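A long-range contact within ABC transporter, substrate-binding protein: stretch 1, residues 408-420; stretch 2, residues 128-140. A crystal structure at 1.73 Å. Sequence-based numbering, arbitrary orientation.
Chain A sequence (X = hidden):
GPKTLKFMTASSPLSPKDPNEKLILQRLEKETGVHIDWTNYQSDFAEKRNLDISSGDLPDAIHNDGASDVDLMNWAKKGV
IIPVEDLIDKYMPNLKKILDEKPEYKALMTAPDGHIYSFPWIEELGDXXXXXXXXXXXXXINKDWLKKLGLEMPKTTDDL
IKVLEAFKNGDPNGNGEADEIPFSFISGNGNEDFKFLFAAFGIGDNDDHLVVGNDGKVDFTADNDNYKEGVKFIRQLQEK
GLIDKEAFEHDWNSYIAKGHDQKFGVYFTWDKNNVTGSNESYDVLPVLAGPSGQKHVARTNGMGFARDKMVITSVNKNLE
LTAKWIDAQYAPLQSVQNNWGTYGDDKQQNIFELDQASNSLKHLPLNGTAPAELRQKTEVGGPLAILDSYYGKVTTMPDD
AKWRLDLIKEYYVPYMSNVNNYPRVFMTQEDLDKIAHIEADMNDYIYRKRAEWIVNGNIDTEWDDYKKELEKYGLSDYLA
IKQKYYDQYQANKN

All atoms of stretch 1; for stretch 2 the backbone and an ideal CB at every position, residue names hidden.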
ATOM      1  N   ILE A 408      -1.181  15.116  -1.700  1.00 14.76           N
ATOM      2  CA  ILE A 408      -1.759  14.361  -2.811  1.00 14.21           C
ATOM      3  C   ILE A 408      -2.880  15.161  -3.493  1.00 15.10           C
ATOM      4  O   ILE A 408      -2.914  15.287  -4.735  1.00 13.80           O
ATOM      5  CB  ILE A 408      -2.203  12.956  -2.361  1.00 13.85           C
ATOM      6  CG1 ILE A 408      -0.959  12.100  -2.093  1.00 15.02           C
ATOM      7  CG2 ILE A 408      -3.114  12.290  -3.385  1.00 13.88           C
ATOM      8  CD1 ILE A 408      -1.252  10.837  -1.330  1.00 15.84           C
ATOM      9  N   LYS A 409      -3.780  15.700  -2.680  1.00 16.42           N
ATOM     10  CA  LYS A 409      -4.865  16.488  -3.180  1.00 17.68           C
ATOM     11  C   LYS A 409      -4.408  17.761  -3.926  1.00 18.64           C
ATOM     12  O   LYS A 409      -4.956  18.074  -4.981  1.00 17.24           O
ATOM     13  CB  LYS A 409      -5.832  16.872  -2.045  1.00 20.73           C
ATOM     14  CG  LYS A 409      -7.161  17.320  -2.632  1.00 23.23           C
ATOM     15  CD  LYS A 409      -8.147  17.812  -1.590  1.00 28.78           C
ATOM     16  CE  LYS A 409      -9.525  18.148  -2.211  1.00 30.97           C
ATOM     17  NZ  LYS A 409      -9.805  17.498  -3.535  1.00 30.97           N
ATOM     18  N   GLU A 410      -3.466  18.497  -3.328  1.00 18.07           N
ATOM     19  CA  GLU A 410      -2.937  19.768  -3.854  1.00 20.30           C
ATOM     20  C   GLU A 410      -2.165  19.571  -5.172  1.00 18.94           C
ATOM     21  O   GLU A 410      -2.420  20.290  -6.136  1.00 18.90           O
ATOM     22  CB  GLU A 410      -1.969  20.370  -2.826  1.00 23.53           C
ATOM     23  CG  GLU A 410      -1.232  21.637  -3.234  1.00 28.70           C
ATOM     24  CD  GLU A 410      -0.381  22.249  -2.102  1.00 34.96           C
ATOM     25  OE1 GLU A 410      -0.229  21.639  -1.004  1.00 39.46           O
ATOM     26  OE2 GLU A 410       0.182  23.340  -2.337  1.00 39.08           O
ATOM     27  N   TYR A 411      -1.269  18.582  -5.208  1.00 16.58           N
ATOM     28  CA  TYR A 411      -0.343  18.425  -6.339  1.00 17.11           C
ATOM     29  C   TYR A 411      -0.793  17.449  -7.426  1.00 16.50           C
ATOM     30  O   TYR A 411      -0.477  17.657  -8.597  1.00 16.38           O
ATOM     31  CB  TYR A 411       1.033  18.003  -5.835  1.00 17.54           C
ATOM     32  CG  TYR A 411       1.730  19.117  -5.098  1.00 18.34           C
ATOM     33  CD1 TYR A 411       2.341  20.166  -5.800  1.00 20.32           C
ATOM     34  CD2 TYR A 411       1.764  19.154  -3.698  1.00 19.46           C
ATOM     35  CE1 TYR A 411       2.958  21.221  -5.129  1.00 19.76           C
ATOM     36  CE2 TYR A 411       2.393  20.204  -3.019  1.00 19.97           C
ATOM     37  CZ  TYR A 411       3.015  21.216  -3.735  1.00 20.93           C
ATOM     38  OH  TYR A 411       3.684  22.260  -3.049  1.00 21.14           O
ATOM     39  N   TYR A 412      -1.469  16.371  -7.043  1.00 15.31           N
ATOM     40  CA  TYR A 412      -1.636  15.220  -7.967  1.00 14.05           C
ATOM     41  C   TYR A 412      -3.057  14.959  -8.444  1.00 13.81           C
ATOM     42  O   TYR A 412      -3.286  14.662  -9.617  1.00 13.55           O
ATOM     43  CB  TYR A 412      -1.098  13.959  -7.348  1.00 14.20           C
ATOM     44  CG  TYR A 412       0.302  13.994  -6.836  1.00 15.10           C
ATOM     45  CD1 TYR A 412       1.323  14.638  -7.532  1.00 15.87           C
ATOM     46  CD2 TYR A 412       0.622  13.351  -5.654  1.00 15.90           C
ATOM     47  CE1 TYR A 412       2.608  14.674  -7.052  1.00 17.31           C
ATOM     48  CE2 TYR A 412       1.925  13.325  -5.182  1.00 16.23           C
ATOM     49  CZ  TYR A 412       2.920  13.973  -5.892  1.00 18.52           C
ATOM     50  OH  TYR A 412       4.211  13.976  -5.404  1.00 17.79           O
ATOM     51  N   VAL A 413      -4.021  15.028  -7.535  1.00 13.41           N
ATOM     52  CA  VAL A 413      -5.391  14.728  -7.880  1.00 13.96           C
ATOM     53  C   VAL A 413      -5.942  15.445  -9.132  1.00 14.23           C
ATOM     54  O   VAL A 413      -6.564  14.786  -9.964  1.00 14.47           O
ATOM     55  CB  VAL A 413      -6.294  14.880  -6.664  1.00 14.18           C
ATOM     56  CG1 VAL A 413      -7.781  14.846  -7.043  1.00 14.64           C
ATOM     57  CG2 VAL A 413      -5.960  13.762  -5.678  1.00 14.37           C
ATOM     58  N   PRO A 414      -5.641  16.746  -9.319  1.00 15.16           N
ATOM     59  CA  PRO A 414      -6.120  17.424 -10.522  1.00 14.84           C
ATOM     60  C   PRO A 414      -5.679  16.800 -11.855  1.00 14.59           C
ATOM     61  O   PRO A 414      -6.355  17.000 -12.881  1.00 14.00           O
ATOM     62  CB  PRO A 414      -5.557  18.850 -10.380  1.00 15.15           C
ATOM     63  CG  PRO A 414      -5.335  19.040  -8.916  1.00 15.75           C
ATOM     64  CD  PRO A 414      -4.928  17.684  -8.413  1.00 15.53           C
ATOM     65  N   TYR A 415      -4.590  16.021 -11.822  1.00 14.03           N
ATOM     66  CA  TYR A 415      -3.998  15.427 -13.012  1.00 13.96           C
ATOM     67  C   TYR A 415      -4.251  13.910 -13.136  1.00 13.40           C
ATOM     68  O   TYR A 415      -3.764  13.328 -14.078  1.00 13.14           O
ATOM     69  CB  TYR A 415      -2.512  15.708 -13.018  1.00 13.25           C
ATOM     70  CG  TYR A 415      -2.276  17.180 -12.897  1.00 13.91           C
ATOM     71  CD1 TYR A 415      -2.653  18.030 -13.933  1.00 13.81           C
ATOM     72  CD2 TYR A 415      -1.755  17.730 -11.737  1.00 13.93           C
ATOM     73  CE1 TYR A 415      -2.522  19.387 -13.823  1.00 14.95           C
ATOM     74  CE2 TYR A 415      -1.588  19.112 -11.622  1.00 15.63           C
ATOM     75  CZ  TYR A 415      -1.988  19.920 -12.663  1.00 16.53           C
ATOM     76  OH  TYR A 415      -1.807  21.261 -12.587  1.00 20.35           O
ATOM     77  N   MET A 416      -5.013  13.314 -12.204  1.00 13.00           N
ATOM     78  CA  MET A 416      -5.425  11.900 -12.253  1.00 12.63           C
ATOM     79  C   MET A 416      -6.709  11.773 -13.047  1.00 14.23           C
ATOM     80  O   MET A 416      -7.856  11.823 -12.500  1.00 15.07           O
ATOM     81  CB  MET A 416      -5.663  11.368 -10.838  1.00 13.80           C
ATOM     82  CG  MET A 416      -4.425  11.306  -9.956  1.00 13.22           C
ATOM     83  SD  MET A 416      -5.006  10.670  -8.365  1.00 15.44           S
ATOM     84  CE  MET A 416      -3.649  11.154  -7.305  1.00 15.03           C
ATOM     85  N   SER A 417      -6.552  11.603 -14.343  1.00 12.75           N
ATOM     86  CA  SER A 417      -7.668  11.627 -15.245  1.00 12.64           C
ATOM     87  C   SER A 417      -8.390  10.293 -15.382  1.00 12.24           C
ATOM     88  O   SER A 417      -9.441  10.253 -16.012  1.00 14.39           O
ATOM     89  CB  SER A 417      -7.182  12.108 -16.631  1.00 13.47           C
ATOM     90  OG  SER A 417      -6.724  13.473 -16.488  1.00 14.11           O
ATOM     91  N   ASN A 418      -7.839   9.222 -14.840  1.00 12.00           N
ATOM     92  CA  ASN A 418      -8.445   7.891 -14.959  1.00 12.33           C
ATOM     93  C   ASN A 418      -9.520   7.707 -13.884  1.00 12.21           C
ATOM     94  O   ASN A 418      -9.231   7.787 -12.690  1.00 11.15           O
ATOM     95  CB  ASN A 418      -7.389   6.811 -14.878  1.00 12.27           C
ATOM     96  CG  ASN A 418      -6.438   6.857 -16.086  1.00 13.31           C
ATOM     97  OD1 ASN A 418      -5.931   7.935 -16.443  1.00 14.94           O
ATOM     98  ND2 ASN A 418      -6.264   5.725 -16.769  1.00 12.31           N
ATOM     99  N   VAL A 419     -10.740   7.441 -14.336  1.00 11.55           N
ATOM    100  CA  VAL A 419     -11.896   7.231 -13.438  1.00 11.24           C
ATOM    101  C   VAL A 419     -11.586   6.098 -12.440  1.00 12.09           C
ATOM    102  O   VAL A 419     -11.864   6.189 -11.209  1.00 11.81           O
ATOM    103  CB  VAL A 419     -13.186   6.890 -14.238  1.00 11.30           C
ATOM    104  CG1 VAL A 419     -14.341   6.538 -13.300  1.00 11.66           C
ATOM    105  CG2 VAL A 419     -13.643   7.995 -15.177  1.00 11.56           C
ATOM    106  N   ASN A 420     -10.990   5.035 -12.978  1.00 11.58           N
ATOM    107  CA  ASN A 420     -10.736   3.829 -12.235  1.00 12.23           C
ATOM    108  C   ASN A 420      -9.287   3.459 -12.174  1.00 11.58           C
ATOM    109  O   ASN A 420      -8.495   3.817 -13.039  1.00 11.23           O
ATOM    110  CB  ASN A 420     -11.526   2.661 -12.840  1.00 13.02           C
ATOM    111  CG  ASN A 420     -13.030   2.779 -12.536  1.00 15.30           C
ATOM    112  OD1 ASN A 420     -13.435   2.856 -11.378  1.00 18.89           O
ATOM    113  ND2 ASN A 420     -13.809   2.883 -13.543  1.00 16.30           N
ATOM    114  N   UNK A 128     -11.144   7.044  -3.361  1.00 18.19           N
ATOM    115  CA  UNK A 128     -10.910   7.129  -4.794  1.00 17.61           C
ATOM    116  C   UNK A 128      -9.567   7.776  -5.110  1.00 17.07           C
ATOM    117  O   UNK A 128      -8.547   7.389  -4.560  1.00 16.14           O
ATOM    118  CB  UNK A 128     -12.039   7.914  -5.465  1.00 17.61           C
ATOM    119  N   UNK A 129      -9.578   8.797  -5.958  1.00 15.06           N
ATOM    120  CA  UNK A 129      -8.335   9.445  -6.402  1.00 15.07           C
ATOM    121  C   UNK A 129      -7.565  10.071  -5.239  1.00 14.71           C
ATOM    122  O   UNK A 129      -6.352  10.187  -5.275  1.00 13.69           O
ATOM    123  CB  UNK A 129      -8.647  10.518  -7.447  1.00 15.07           C
ATOM    124  N   UNK A 130      -8.284  10.437  -4.193  1.00 14.40           N
ATOM    125  CA  UNK A 130      -7.691  11.097  -3.034  1.00 15.00           C
ATOM    126  C   UNK A 130      -7.047  10.145  -2.048  1.00 14.66           C
ATOM    127  O   UNK A 130      -6.407  10.617  -1.103  1.00 15.75           O
ATOM    128  CB  UNK A 130      -8.759  11.919  -2.309  1.00 15.00           C
ATOM    129  N   UNK A 131      -7.133   8.819  -2.287  1.00 13.48           N
ATOM    130  CA  UNK A 131      -6.523   7.845  -1.404  1.00 13.05           C
ATOM    131  C   UNK A 131      -5.035   8.144  -1.249  1.00 13.46           C
ATOM    132  O   UNK A 131      -4.355   8.499  -2.216  1.00 12.14           O
ATOM    133  CB  UNK A 131      -6.738   6.426  -1.935  1.00 13.05           C
ATOM    134  N   UNK A 132      -4.539   7.961  -0.031  1.00 13.90           N
ATOM    135  CA  UNK A 132      -3.112   8.101   0.269  1.00 14.26           C
ATOM    136  C   UNK A 132      -2.248   7.154  -0.569  1.00 13.92           C
ATOM    137  O   UNK A 132      -1.061   7.398  -0.766  1.00 12.56           O
ATOM    138  CB  UNK A 132      -2.865   7.844   1.757  1.00 14.26           C
ATOM    139  N   UNK A 133      -2.868   6.071  -1.043  1.00 13.02           N
ATOM    140  CA  UNK A 133      -2.215   5.082  -1.858  1.00 14.00           C
ATOM    141  C   UNK A 133      -2.061   5.425  -3.335  1.00 12.88           C
ATOM    142  O   UNK A 133      -1.295   4.756  -4.026  1.00 13.76           O
ATOM    143  CB  UNK A 133      -2.988   3.767  -1.734  1.00 14.00           C
ATOM    144  N   UNK A 134      -2.725   6.488  -3.799  1.00 13.11           N
ATOM    145  CA  UNK A 134      -2.796   6.818  -5.221  1.00 12.44           C
ATOM    146  C   UNK A 134      -1.437   7.068  -5.869  1.00 13.07           C
ATOM    147  O   UNK A 134      -1.262   6.766  -7.057  1.00 12.25           O
ATOM    148  CB  UNK A 134      -3.676   8.055  -5.412  1.00 12.44           C
ATOM    149  N   UNK A 135      -0.503   7.641  -5.095  1.00 13.03           N
ATOM    150  CA  UNK A 135       0.886   7.869  -5.543  1.00 13.58           C
ATOM    151  C   UNK A 135       1.739   7.348  -4.425  1.00 14.01           C
ATOM    152  O   UNK A 135       1.519   7.735  -3.267  1.00 15.02           O
ATOM    153  CB  UNK A 135       1.187   9.337  -5.852  1.00 13.58           C
ATOM    154  N   UNK A 136       2.668   6.454  -4.741  1.00 14.41           N
ATOM    155  CA  UNK A 136       3.577   5.903  -3.733  1.00 14.25           C
ATOM    156  C   UNK A 136       4.966   6.555  -3.783  1.00 15.42           C
ATOM    157  O   UNK A 136       5.499   6.949  -2.735  1.00 16.09           O
ATOM    158  CB  UNK A 136       3.710   4.391  -3.925  1.00 14.25           C
ATOM    159  N   UNK A 137       5.508   6.718  -4.991  1.00 14.96           N
ATOM    160  CA  UNK A 137       6.849   7.233  -5.199  1.00 15.35           C
ATOM    161  C   UNK A 137       6.885   8.726  -5.555  1.00 15.58           C
ATOM    162  O   UNK A 137       7.250   9.106  -6.665  1.00 16.65           O
ATOM    163  CB  UNK A 137       7.532   6.427  -6.305  1.00 15.35           C
ATOM    164  N   UNK A 138       6.534   9.559  -4.587  1.00 14.82           N
ATOM    165  CA  UNK A 138       6.484  11.010  -4.775  1.00 14.78           C
ATOM    166  C   UNK A 138       7.895  11.535  -5.052  1.00 14.90           C
ATOM    167  O   UNK A 138       8.868  11.012  -4.494  1.00 13.73           O
ATOM    168  CB  UNK A 138       5.882  11.699  -3.549  1.00 14.78           C
ATOM    169  N   UNK A 139       7.979  12.540  -5.931  1.00 14.32           N
ATOM    170  CA  UNK A 139       9.254  13.216  -6.253  1.00 14.72           C
ATOM    171  C   UNK A 139       9.374  14.452  -5.358  1.00 14.61           C
ATOM    172  O   UNK A 139       8.379  15.168  -5.156  1.00 15.49           O
ATOM    173  CB  UNK A 139       9.326  13.604  -7.731  1.00 14.72           C
ATOM    174  N   UNK A 140      10.569  14.653  -4.820  1.00 14.51           N
ATOM    175  CA  UNK A 140      10.872  15.736  -3.902  1.00 16.16           C
ATOM    176  C   UNK A 140      12.071  16.491  -4.446  1.00 17.19           C
ATOM    177  O   UNK A 140      12.982  15.879  -5.048  1.00 17.37           O
ATOM    178  CB  UNK A 140      11.138  15.215  -2.488  1.00 16.16           C
TER

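Position 128 has phi 49° and psi -128°, a combination that by itself favours glycine, and nothing of stretch 1 lies near its ideal CB. The residue is Gly128; its O accepts a bond from the N of 131, 3.0 Å away.

Position 129 points toward stretch 1, its ideal CB 3.8 Å from Met416 SD and 4.4 Å from Val413 CG1. Beyond this apolar start lie the carbonyl oxygens of Met416 and Asn418, so a long side chain with a donor at its tip would suit. Lys129 fits: its methylenes run past Met416, and NZ donates a hydrogen bond to Met416 O at 2.7 Å.

At 130 the CB points sideways, 4.8 Å from Val413 CG2, but the ammonium of Lys409 is within reach of a long side chain. An acid would answer that charge. Glu130 extends so that OE2 forms a salt bridge with Lys409 NZ at 3.0 Å, while its CG packs 4.1 Å from Val413 CG2.

Position 131 points away and begins a type I turn ending at 134, so small polar residues fit well. Ser131 OG accepts a hydrogen bond from the N of 133, at 3.1 Å.

Position 132 also points away, yet its ideal CB is 4.6 Å from Ile408 CD1, which makes an aliphatic group plausible. Ile132 places CG1 4.3 Å from Ile408 CD1. Position 133 faces away and sets few limits from stretch 1; it is His133.

Position 134 points toward stretch 1 with its ideal CB only 3.6 Å from Met416 CE, favouring a small side chain such as alanine, serine or cysteine. In Ser134, CB meets that methyl, and OG lies 2.8 Å from Lys129 O and 3.1 Å from Ser131 O.

The CB of 135 approaches Tyr412 CD2 (4.1 Å), with Ile408 and Met416 nearby: an apolar niche for valine, isoleucine or leucine. Val135 puts CG2 3.7 Å from Tyr412 CD2 and 4.2 Å from Met416 CE.

Positions 136 and 137 point away, leaving the choice open; they are Asn136 and Asp137.

At 138, the ideal CB is 3.4 Å from Tyr412 OH. A flexible apolar chain could follow the ring's edge, and Met138 does: CG lies 3.8 Å from Tyr412 CE2, and SD also sits at the edge.

Positions 139 and 140 point sideways, little constrained by stretch 1. They are Ala139, whose O receives a 2.8 Å bond from the water that accepts from Tyr412 OH at 2.6 Å, and Trp140.

Stretch 2, residues 128-140: GKESIHSVNDMAW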
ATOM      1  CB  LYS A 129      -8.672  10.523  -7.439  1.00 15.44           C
ATOM      2  CG  LYS A 129      -9.164   9.984  -8.778  1.00 15.71           C
ATOM      3  CD  LYS A 129      -9.578  11.100  -9.708  1.00 15.43           C
ATOM      4  CE  LYS A 129     -10.203  10.556 -10.977  1.00 16.94           C
ATOM      5  NZ  LYS A 129     -10.435  11.693 -11.886  1.00 16.37           N
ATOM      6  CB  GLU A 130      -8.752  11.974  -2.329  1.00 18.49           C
ATOM      7  CG  GLU A 130      -9.100  13.190  -3.152  1.00 21.05           C
ATOM      8  CD  GLU A 130     -10.235  14.038  -2.584  1.00 27.81           C
ATOM      9  OE1 GLU A 130     -10.427  14.113  -1.366  1.00 30.43           O
ATOM     10  OE2 GLU A 130     -10.922  14.679  -3.383  1.00 31.91           O
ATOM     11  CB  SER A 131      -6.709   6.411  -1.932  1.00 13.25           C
ATOM     12  OG  SER A 131      -5.946   5.474  -1.166  1.00 12.53           O
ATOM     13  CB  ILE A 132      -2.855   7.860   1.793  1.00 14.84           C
ATOM     14  CG1 ILE A 132      -1.465   8.374   2.211  1.00 15.54           C
ATOM     15  CG2 ILE A 132      -3.033   6.395   2.161  1.00 15.68           C
ATOM     16  CD1 ILE A 132      -1.303   8.548   3.714  1.00 16.85           C
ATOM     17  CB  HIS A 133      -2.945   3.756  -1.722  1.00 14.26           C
ATOM     18  CG  HIS A 133      -2.974   3.266  -0.326  1.00 15.43           C
ATOM     19  ND1 HIS A 133      -1.849   2.801   0.318  1.00 17.54           N
ATOM     20  CD2 HIS A 133      -3.973   3.242   0.581  1.00 15.89           C
ATOM     21  CE1 HIS A 133      -2.178   2.455   1.553  1.00 17.85           C
ATOM     22  NE2 HIS A 133      -3.452   2.750   1.743  1.00 15.99           N
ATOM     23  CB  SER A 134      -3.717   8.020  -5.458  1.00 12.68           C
ATOM     24  OG  SER A 134      -5.070   7.712  -5.141  1.00 12.43           O
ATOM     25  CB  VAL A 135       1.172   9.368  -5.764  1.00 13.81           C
ATOM     26  CG1 VAL A 135       2.638   9.664  -6.150  1.00 14.98           C
ATOM     27  CG2 VAL A 135       0.292   9.855  -6.884  1.00 15.92           C
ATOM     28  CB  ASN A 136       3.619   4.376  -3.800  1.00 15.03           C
ATOM     29  CG  ASN A 136       4.227   3.835  -5.104  1.00 15.07           C
ATOM     30  OD1 ASN A 136       3.964   4.321  -6.188  1.00 15.80           O
ATOM     31  ND2 ASN A 136       5.014   2.808  -4.983  1.00 17.26           N
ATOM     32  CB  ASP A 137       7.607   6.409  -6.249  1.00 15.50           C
ATOM     33  CG  ASP A 137       7.024   6.511  -7.642  1.00 16.31           C
ATOM     34  OD1 ASP A 137       5.790   6.526  -7.798  1.00 16.42           O
ATOM     35  OD2 ASP A 137       7.832   6.591  -8.608  1.00 17.98           O
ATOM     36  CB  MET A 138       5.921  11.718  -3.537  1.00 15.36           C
ATOM     37  CG  MET A 138       4.499  11.391  -3.246  1.00 16.32           C
ATOM     38  SD  MET A 138       3.773  12.168  -1.786  1.00 17.28           S
ATOM     39  CE  MET A 138       4.114  13.901  -2.022  1.00 16.04           C
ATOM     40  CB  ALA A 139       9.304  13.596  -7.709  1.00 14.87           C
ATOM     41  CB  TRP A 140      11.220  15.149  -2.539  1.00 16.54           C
ATOM     42  CG  TRP A 140      10.174  14.243  -1.998  1.00 16.46           C
ATOM     43  CD1 TRP A 140      10.092  12.902  -2.171  1.00 16.14           C
ATOM     44  CD2 TRP A 140       9.066  14.611  -1.175  1.00 16.16           C
ATOM     45  NE1 TRP A 140       8.988  12.419  -1.537  1.00 16.23           N
ATOM     46  CE2 TRP A 140       8.351  13.439  -0.903  1.00 15.27           C
ATOM     47  CE3 TRP A 140       8.607  15.821  -0.659  1.00 17.16           C
ATOM     48  CZ2 TRP A 140       7.187  13.424  -0.125  1.00 17.27           C
ATOM     49  CZ3 TRP A 140       7.439  15.806   0.143  1.00 17.25           C
ATOM     50  CH2 TRP A 140       6.755  14.628   0.386  1.00 16.64           C
TER
HETATM   51  O   HOH W   1       6.181  14.927  -6.796  1.00 17.06           O
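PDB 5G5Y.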